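Local structure of Rpb7-binding protein seb1 (5MDT) at residues L29-L32 and S33-V37; S2-A5 and E6-I10. The protein drives transcription termination by binding RNA polymerase II and nascent RNA, its CTD-interacting domain probably recognising the C-terminal repeats of the polymerase. One frame throughout, in Å; residues are numbered along the deposited sequence.

Contact 1: residues L29-L32 and S33-V37; sequences LTNL and SMENV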
ATOM      1  N   LEU A  29       2.840  11.515  -2.498  1.00 33.48           N
ATOM      2  CA  LEU A  29       3.663  10.317  -2.354  1.00 30.82           C
ATOM      3  C   LEU A  29       3.546   9.457  -3.590  1.00 33.35           C
ATOM      4  O   LEU A  29       4.553   8.967  -4.082  1.00 32.52           O
ATOM      5  CB  LEU A  29       3.162   9.532  -1.114  1.00 29.39           C
ATOM      6  CG  LEU A  29       3.494  10.161   0.236  1.00 31.83           C
ATOM      7  CD1 LEU A  29       2.631   9.536   1.341  1.00 32.45           C
ATOM      8  CD2 LEU A  29       4.967  10.006   0.585  1.00 30.98           C
ATOM      9  N   THR A  30       2.306   9.329  -4.128  1.00 32.72           N
ATOM     10  CA  THR A  30       2.068   8.524  -5.309  1.00 32.99           C
ATOM     11  C   THR A  30       2.811   9.108  -6.498  1.00 37.69           C
ATOM     12  O   THR A  30       3.464   8.341  -7.205  1.00 36.85           O
ATOM     13  CB  THR A  30       0.580   8.373  -5.551  1.00 35.67           C
ATOM     14  OG1 THR A  30      -0.025   7.767  -4.388  1.00 35.22           O
ATOM     15  CG2 THR A  30       0.279   7.549  -6.778  1.00 37.71           C
ATOM     16  N   ASN A  31       2.747  10.454  -6.694  1.00 35.63           N
ATOM     17  CA  ASN A  31       3.504  11.099  -7.783  1.00 37.04           C
ATOM     18  C   ASN A  31       4.993  10.835  -7.669  1.00 39.95           C
ATOM     19  O   ASN A  31       5.645  10.534  -8.685  1.00 39.24           O
ATOM     20  CB  ASN A  31       3.251  12.614  -7.813  1.00 35.00           C
ATOM     21  CG  ASN A  31       1.885  12.925  -8.365  1.00 43.54           C
ATOM     22  OD1 ASN A  31       1.234  12.062  -8.970  1.00 42.02           O
ATOM     23  ND2 ASN A  31       1.386  14.146  -8.124  1.00 43.93           N
ATOM     24  N   LEU A  32       5.555  10.970  -6.453  1.00 35.19           N
ATOM     25  CA  LEU A  32       7.004  10.762  -6.290  1.00 34.91           C
ATOM     26  C   LEU A  32       7.397   9.326  -6.682  1.00 37.22           C
ATOM     27  O   LEU A  32       8.384   9.129  -7.372  1.00 37.04           O
ATOM     28  CB  LEU A  32       7.434  11.082  -4.844  1.00 34.61           C
ATOM     29  CG  LEU A  32       7.474  12.576  -4.485  1.00 40.96           C
ATOM     30  CD1 LEU A  32       7.456  12.762  -2.992  1.00 40.48           C
ATOM     31  CD2 LEU A  32       8.754  13.224  -5.007  1.00 42.41           C
ATOM     32  N   SER A  33       6.584   8.339  -6.317  1.00 33.32           N
ATOM     33  CA  SER A  33       6.894   6.947  -6.647  1.00 33.17           C
ATOM     34  C   SER A  33       6.774   6.695  -8.153  1.00 38.11           C
ATOM     35  O   SER A  33       7.599   5.988  -8.712  1.00 39.77           O
ATOM     36  CB  SER A  33       6.009   5.996  -5.838  1.00 34.03           C
ATOM     37  OG  SER A  33       4.679   6.111  -6.308  1.00 47.05           O
ATOM     38  N   MET A  34       5.792   7.330  -8.825  1.00 35.90           N
ATOM     39  CA  MET A  34       5.618   7.146 -10.267  1.00 38.31           C
ATOM     40  C   MET A  34       6.658   7.915 -11.055  1.00 44.09           C
ATOM     41  O   MET A  34       6.933   7.551 -12.206  1.00 49.07           O
ATOM     42  CB  MET A  34       4.200   7.579 -10.719  1.00 41.71           C
ATOM     43  CG  MET A  34       3.102   6.676 -10.189  1.00 44.67           C
ATOM     44  SD  MET A  34       3.234   4.968 -10.801  1.00 49.38           S
ATOM     45  CE  MET A  34       2.489   5.196 -12.480  1.00 50.72           C
ATOM     46  N   GLU A  35       7.214   8.998 -10.479  1.00 38.03           N
ATOM     47  CA  GLU A  35       8.237   9.797 -11.192  1.00 40.56           C
ATOM     48  C   GLU A  35       9.636   9.164 -11.057  1.00 45.16           C
ATOM     49  O   GLU A  35      10.585   9.565 -11.736  1.00 45.24           O
ATOM     50  CB  GLU A  35       8.282  11.232 -10.643  1.00 42.38           C
ATOM     51  CG  GLU A  35       7.060  12.089 -10.979  1.00 45.87           C
ATOM     52  CD  GLU A  35       6.767  13.247 -10.041  1.00 58.24           C
ATOM     53  OE1 GLU A  35       7.588  13.521  -9.138  1.00 55.07           O
ATOM     54  OE2 GLU A  35       5.682  13.854 -10.180  1.00 55.71           O
ATOM     55  N   ASN A  36       9.759   8.161 -10.183  1.00 40.11           N
ATOM     56  CA  ASN A  36      11.040   7.527  -9.884  1.00 39.93           C
ATOM     57  C   ASN A  36      11.081   6.006  -9.988  1.00 42.12           C
ATOM     58  O   ASN A  36      11.839   5.365  -9.264  1.00 39.39           O
ATOM     59  CB  ASN A  36      11.519   8.049  -8.522  1.00 38.75           C
ATOM     60  CG  ASN A  36      11.801   9.526  -8.551  1.00 50.75           C
ATOM     61  OD1 ASN A  36      11.009  10.318  -8.053  1.00 48.18           O
ATOM     62  ND2 ASN A  36      12.968   9.907  -9.057  1.00 41.03           N
ATOM     63  N   VAL A  37      10.273   5.442 -10.903  1.00 42.27           N
ATOM     64  CA  VAL A  37       9.979   4.008 -11.004  1.00 41.98           C
ATOM     65  C   VAL A  37      11.218   3.096 -10.922  1.00 42.46           C
ATOM     66  O   VAL A  37      11.105   2.012 -10.358  1.00 40.51           O
ATOM     67  CB  VAL A  37       9.112   3.677 -12.256  1.00 47.72           C
ATOM     68  CG1 VAL A  37       9.919   3.713 -13.552  1.00 50.63           C
ATOM     69  CG2 VAL A  37       8.415   2.333 -12.086  1.00 47.40           C
TER
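With chi1 at 69°, S33 tucks its hydroxyl between its own backbone N and carbonyl carbon, which turns it back along the helix to T30: OG donates to T30 O over 2.7 Å. T30 O also takes the helical bond from M34 N at 3.0 Å. The two donors divide the oxygen between them, the amide arriving nearly in line with C=O at 158° and the hydroxyl well off that line at 124°. Serine suits this buried place because its short side chain lets the hydroxyl reach a carbonyl one turn back, T30 O; an alanine here, lacking OG, would probably leave T30 O to the M34 amide alone. T30 OG1 is hydrogen-bonded to S68 OG of helix 59-79 and to I26 O. On the exposed side, E35 N bonds N31 O at 2.8 Å, while the extended E35 chain runs back beside N31, OE2 standing 3.6 Å from N31 CB. Its other oxygen, OE1, takes a weak bond from S2 N. L29 and L32 turn apolar branches to helix 4-16, where both buried leucines touch I10. This is the C-terminal end of helix 23-35, packed among its neighbours in the all-helical, right-handed superhelix characteristic of CTD-interacting domains.

Contact 2: residues S2-A5 and E6-I10; sequences SGIA and EFDGI
The F7 ring meets I4 obliquely, I4 CD1 lying 4.1 Å from F7 CD2, while D8 OD1 sits in the ring plane at its edge. A further phenylalanine, F43 of helix 40-53, packs edge-to-face with F7. I4 sends CG1 anti to the backbone N (chi1 -170°) and then bends at chi2 (69°), which brings CD1 near both F7 and D8. The I4 and D8 side chains pass at a slant, with I4 CD1 3.9 Å from D8 OD1; OD1 is hydrogen-bonded to S46 OG. Isoleucine suits this place because its branched chain packs beside the ring, and it also touches Q42, F43 and S46 of helix 40-53.

The backbone begins its helical bonding here. G3 stands at the N-cap, and its carbonyl oxygen, G3 O, receives F7 N at 3.2 Å with an N-H...O angle of 163°. The bonds from D8 N to I4 O and from G9 N to A5 O continue the pattern. From the first turn, the extended chain of E6 carries OE1 back to S2 OG, a weak bond of 3.3 Å from a poorly ordered serine. An acidic E6 in the first turn would be expected to offset the partial positive charge of the helix start, while D8, one turn further on, commits its carboxylate to S46.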
ATOM      1  N   SER A   2      10.347  13.505  -8.233  1.00 63.42           N
ATOM      2  CA  SER A   2      11.487  14.166  -7.586  1.00 65.25           C
ATOM      3  C   SER A   2      12.453  13.175  -6.914  1.00 66.72           C
ATOM      4  O   SER A   2      13.455  12.827  -7.541  1.00 69.89           O
ATOM      5  CB  SER A   2      11.033  15.271  -6.630  1.00 69.66           C
ATOM      6  OG  SER A   2      12.063  15.692  -5.747  1.00 78.00           O
ATOM      7  N   GLY A   3      12.158  12.722  -5.682  1.00 59.72           N
ATOM      8  CA  GLY A   3      13.030  11.780  -4.995  1.00 54.22           C
ATOM      9  C   GLY A   3      12.588  11.072  -3.725  1.00 44.71           C
ATOM     10  O   GLY A   3      11.584  11.406  -3.071  1.00 41.54           O
ATOM     11  N   ILE A   4      13.394  10.095  -3.348  1.00 37.25           N
ATOM     12  CA  ILE A   4      13.147   9.283  -2.155  1.00 34.21           C
ATOM     13  C   ILE A   4      13.279  10.116  -0.877  1.00 38.81           C
ATOM     14  O   ILE A   4      12.530   9.861   0.072  1.00 36.42           O
ATOM     15  CB  ILE A   4      13.998   7.969  -2.134  1.00 36.44           C
ATOM     16  CG1 ILE A   4      13.555   6.996  -1.015  1.00 35.25           C
ATOM     17  CG2 ILE A   4      15.505   8.246  -2.074  1.00 39.16           C
ATOM     18  CD1 ILE A   4      12.154   6.320  -1.200  1.00 35.32           C
ATOM     19  N   ALA A   5      14.202  11.112  -0.849  1.00 38.38           N
ATOM     20  CA  ALA A   5      14.377  11.961   0.337  1.00 39.47           C
ATOM     21  C   ALA A   5      13.083  12.749   0.627  1.00 41.49           C
ATOM     22  O   ALA A   5      12.616  12.764   1.772  1.00 39.86           O
ATOM     23  CB  ALA A   5      15.553  12.909   0.150  1.00 42.81           C
ATOM     24  N   GLU A   6      12.465  13.336  -0.421  1.00 38.33           N
ATOM     25  CA  GLU A   6      11.192  14.054  -0.257  1.00 38.85           C
ATOM     26  C   GLU A   6      10.089  13.097   0.225  1.00 39.87           C
ATOM     27  O   GLU A   6       9.332  13.450   1.131  1.00 39.15           O
ATOM     28  CB  GLU A   6      10.772  14.725  -1.575  1.00 42.28           C
ATOM     29  CG  GLU A   6       9.498  15.532  -1.424  1.00 53.67           C
ATOM     30  CD  GLU A   6       9.165  16.596  -2.452  1.00 79.68           C
ATOM     31  OE1 GLU A   6       9.806  16.633  -3.528  1.00 73.57           O
ATOM     32  OE2 GLU A   6       8.231  17.383  -2.182  1.00 80.89           O
ATOM     33  N   PHE A   7      10.006  11.898  -0.384  1.00 32.50           N
ATOM     34  CA  PHE A   7       9.008  10.882  -0.024  1.00 30.89           C
ATOM     35  C   PHE A   7       9.129  10.517   1.475  1.00 32.65           C
ATOM     36  O   PHE A   7       8.114  10.523   2.181  1.00 32.01           O
ATOM     37  CB  PHE A   7       9.257   9.645  -0.918  1.00 31.02           C
ATOM     38  CG  PHE A   7       8.251   8.515  -0.831  1.00 29.81           C
ATOM     39  CD1 PHE A   7       7.157   8.466  -1.696  1.00 30.77           C
ATOM     40  CD2 PHE A   7       8.453   7.449   0.049  1.00 29.93           C
ATOM     41  CE1 PHE A   7       6.269   7.384  -1.666  1.00 29.90           C
ATOM     42  CE2 PHE A   7       7.585   6.359   0.069  1.00 30.09           C
ATOM     43  CZ  PHE A   7       6.485   6.332  -0.782  1.00 28.92           C
ATOM     44  N   ASP A   8      10.362  10.226   1.958  1.00 31.30           N
ATOM     45  CA  ASP A   8      10.582   9.880   3.371  1.00 30.95           C
ATOM     46  C   ASP A   8      10.205  11.050   4.301  1.00 36.95           C
ATOM     47  O   ASP A   8       9.675  10.814   5.393  1.00 37.28           O
ATOM     48  CB  ASP A   8      12.040   9.455   3.601  1.00 32.19           C
ATOM     49  CG  ASP A   8      12.420   8.157   2.908  1.00 41.12           C
ATOM     50  OD1 ASP A   8      11.497   7.413   2.481  1.00 34.55           O
ATOM     51  OD2 ASP A   8      13.642   7.880   2.795  1.00 44.59           O
ATOM     52  N   GLY A   9      10.466  12.283   3.848  1.00 35.85           N
ATOM     53  CA  GLY A   9      10.128  13.502   4.581  1.00 37.79           C
ATOM     54  C   GLY A   9       8.635  13.705   4.743  1.00 39.69           C
ATOM     55  O   GLY A   9       8.181  14.148   5.805  1.00 41.25           O
ATOM     56  N   ILE A  10       7.848  13.370   3.703  1.00 34.28           N
ATOM     57  CA  ILE A  10       6.373  13.433   3.775  1.00 34.00           C
ATOM     58  C   ILE A  10       5.860  12.374   4.787  1.00 35.54           C
ATOM     59  O   ILE A  10       4.979  12.668   5.597  1.00 35.84           O
ATOM     60  CB  ILE A  10       5.714  13.250   2.387  1.00 36.34           C
ATOM     61  CG1 ILE A  10       6.089  14.436   1.459  1.00 38.70           C
ATOM     62  CG2 ILE A  10       4.168  13.125   2.520  1.00 36.78           C
ATOM     63  CD1 ILE A  10       5.901  14.170  -0.017  1.00 41.32           C
TER

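How the contacts relate
From the N terminus, the chain runs first through contact 2, where helix 4-16 starts, and later through contact 1, where helix 23-35 ends. Each is a turn within continuous chain, so neither closes a long loop, and the two follow in series without nesting or crossing. Their centres are nonetheless only 10 Å apart, because the start of the first helix lies against the end of the next. Across that seam S2 N donates to N36 OD1, S2 CB rests 3.5 Å from L32 CD2, and F7 CE1 approaches L29 O. F43 of helix 40-53 touches residues of both contacts, joining the first three helices of the domain.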